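Local atomic coordinates of microtubule-associated protein 1 light chain 3 (Plasmodium falciparum, PDB entry 4EOY), a protein that is a ubiquitin-like Atg8 protein that binds a peptide of the conjugation-pathway protein Atg3 and probably acts in autophagy-related membrane processes of the malaria parasite. Residues V34-N40 with L117-S123. The protein carries 3 engineered substitutions. Sequence-based numbering, arbitrary orientation.
Engineered in segment 34-40: Ile36 (natural residue Cys). Engineered in segment 117-123: Ser123 (natural residue Cys).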
# COMPACT_ATOMS: atom_id res chain seq x y z
N VAL A 34 0.95 -5.05 3.03
CA VAL A 34 0.90 -4.28 1.81
C VAL A 34 1.95 -3.18 1.85
O VAL A 34 2.10 -2.52 2.88
CB VAL A 34 -0.48 -3.64 1.62
CG1 VAL A 34 -0.50 -2.76 0.38
CG2 VAL A 34 -1.55 -4.71 1.52
N VAL A 35 2.67 -2.99 0.74
CA VAL A 35 3.62 -1.90 0.59
C VAL A 35 3.15 -1.01 -0.56
O VAL A 35 2.84 -1.51 -1.64
CB VAL A 35 5.04 -2.42 0.28
CG1 VAL A 35 6.05 -1.26 0.33
CG2 VAL A 35 5.43 -3.49 1.27
N ILE A 36 3.10 0.30 -0.32
CA ILE A 36 2.67 1.25 -1.36
C ILE A 36 3.87 1.96 -2.00
O ILE A 36 4.78 2.43 -1.31
CB ILE A 36 1.73 2.32 -0.80
CG1 ILE A 36 1.39 3.35 -1.88
CG2 ILE A 36 2.40 3.07 0.33
CD1 ILE A 36 0.16 4.15 -1.57
N GLU A 37 3.85 2.06 -3.32
CA GLU A 37 4.98 2.65 -4.05
C GLU A 37 4.53 3.67 -5.08
O GLU A 37 3.51 3.49 -5.75
CB GLU A 37 5.77 1.54 -4.73
CG GLU A 37 7.27 1.62 -4.50
CD GLU A 37 7.70 1.06 -3.16
OE1 GLU A 37 7.41 -0.13 -2.88
OE2 GLU A 37 8.34 1.81 -2.39
N ARG A 38 5.29 4.75 -5.19
CA ARG A 38 5.05 5.81 -6.14
C ARG A 38 5.57 5.39 -7.50
O ARG A 38 6.73 4.98 -7.62
CB ARG A 38 5.82 7.06 -5.70
CG ARG A 38 5.50 8.33 -6.47
CD ARG A 38 6.10 9.51 -5.73
NE ARG A 38 5.95 10.78 -6.43
CZ ARG A 38 6.88 11.37 -7.18
NH1 ARG A 38 8.08 10.82 -7.36
NH2 ARG A 38 6.62 12.54 -7.72
N ALA A 39 4.72 5.53 -8.53
CA ALA A 39 4.97 4.88 -9.82
C ALA A 39 5.29 5.84 -10.96
O ALA A 39 5.66 5.40 -12.06
CB ALA A 39 3.78 4.03 -10.20
N ASN A 40 5.12 7.14 -10.73
CA ASN A 40 5.57 8.15 -11.69
C ASN A 40 6.06 9.42 -11.01
O ASN A 40 5.98 9.57 -9.79
CB ASN A 40 4.48 8.45 -12.75
CG ASN A 40 3.40 9.38 -12.25
OD1 ASN A 40 2.97 9.34 -11.10
ND2 ASN A 40 2.91 10.21 -13.16
N LEU A 117 2.11 -7.68 -0.77
CA LEU A 117 1.29 -7.16 -1.83
C LEU A 117 1.79 -5.76 -2.19
O LEU A 117 1.68 -4.81 -1.40
CB LEU A 117 -0.17 -7.11 -1.43
CG LEU A 117 -1.13 -6.68 -2.55
CD1 LEU A 117 -1.10 -7.73 -3.64
CD2 LEU A 117 -2.54 -6.46 -2.00
N TYR A 118 2.34 -5.63 -3.40
CA TYR A 118 2.87 -4.35 -3.86
C TYR A 118 1.81 -3.62 -4.63
O TYR A 118 1.17 -4.18 -5.54
CB TYR A 118 4.09 -4.57 -4.74
CG TYR A 118 5.34 -4.93 -3.97
CD1 TYR A 118 5.64 -6.25 -3.68
CD2 TYR A 118 6.23 -3.96 -3.55
CE1 TYR A 118 6.77 -6.59 -2.98
CE2 TYR A 118 7.38 -4.29 -2.85
CZ TYR A 118 7.64 -5.61 -2.57
OH TYR A 118 8.78 -5.92 -1.85
N MET A 119 1.57 -2.38 -4.23
CA MET A 119 0.59 -1.53 -4.90
C MET A 119 1.23 -0.18 -5.23
O MET A 119 2.12 0.30 -4.51
CB MET A 119 -0.64 -1.33 -4.02
CG MET A 119 -1.44 -2.62 -3.83
SD MET A 119 -2.96 -2.25 -2.95
CE MET A 119 -3.90 -1.36 -4.20
N GLU A 120 0.81 0.42 -6.33
CA GLU A 120 1.49 1.63 -6.81
C GLU A 120 0.52 2.72 -7.09
O GLU A 120 -0.62 2.46 -7.46
CB GLU A 120 2.29 1.31 -8.07
CG GLU A 120 3.43 0.33 -7.85
CD GLU A 120 4.20 0.03 -9.11
OE1 GLU A 120 3.54 -0.26 -10.13
OE2 GLU A 120 5.45 0.08 -9.08
N TYR A 121 0.95 3.96 -6.91
CA TYR A 121 0.11 5.10 -7.24
C TYR A 121 0.80 5.95 -8.28
O TYR A 121 2.03 6.05 -8.33
CB TYR A 121 -0.28 5.93 -6.01
CG TYR A 121 0.85 6.55 -5.19
CD1 TYR A 121 1.34 7.81 -5.47
CD2 TYR A 121 1.35 5.90 -4.08
CE1 TYR A 121 2.33 8.39 -4.69
CE2 TYR A 121 2.35 6.46 -3.30
CZ TYR A 121 2.85 7.70 -3.62
OH TYR A 121 3.83 8.25 -2.83
N SER A 122 -0.05 6.52 -9.14
CA SER A 122 0.37 7.37 -10.21
C SER A 122 -0.60 8.54 -10.34
O SER A 122 -1.75 8.44 -9.94
CB SER A 122 0.39 6.58 -11.50
OG SER A 122 0.89 7.41 -12.54
N SER A 123 -0.11 9.63 -10.91
CA SER A 123 -0.99 10.76 -11.28
C SER A 123 -1.71 10.51 -12.61
O SER A 123 -2.66 11.22 -12.94
CB SER A 123 -0.18 12.05 -11.37
OG SER A 123 0.85 11.94 -12.34
O HOH W 1 7.39 2.17 -8.85
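Strands 34-38 and 117-122 run parallel, their axes 4.5 Å apart at closest and 30° from parallel. Val35 and Glu37 each use both N and O in hydrogen bonds: Val35 N to Leu117 O and Met119 N to Val35 O (both 3.0 Å), Glu37 N to Met119 O (2.7 Å) and Tyr121 N to Glu37 O (2.8 Å). Ala39 N to Tyr121 O (2.7 Å) continues the pattern. Hydrogen bonds from Ser123 N to Asn40 OD1 (3.1 Å) and from Asn40 ND2 to Ser123 OG (2.8 Å) join the Asn40 side chain to engineered Ser123. Val34, engineered Ile36, Leu117, Met119 and Tyr121 face helices 60-72 and 103-110. There Ile36 CD1 meets Tyr121 CD2 at 3.3 Å, and Arg38 CA makes a CH-pi contact over that ring. On the face of Val35, Tyr118 and Glu120, Glu37 salt-bridges Lys50 and its side chain lies about 3 Å from a bound calcium ion. These are the inner strands of the 2-1-4-3 sheet of the ubiquitin-like fold, first and last in chain order.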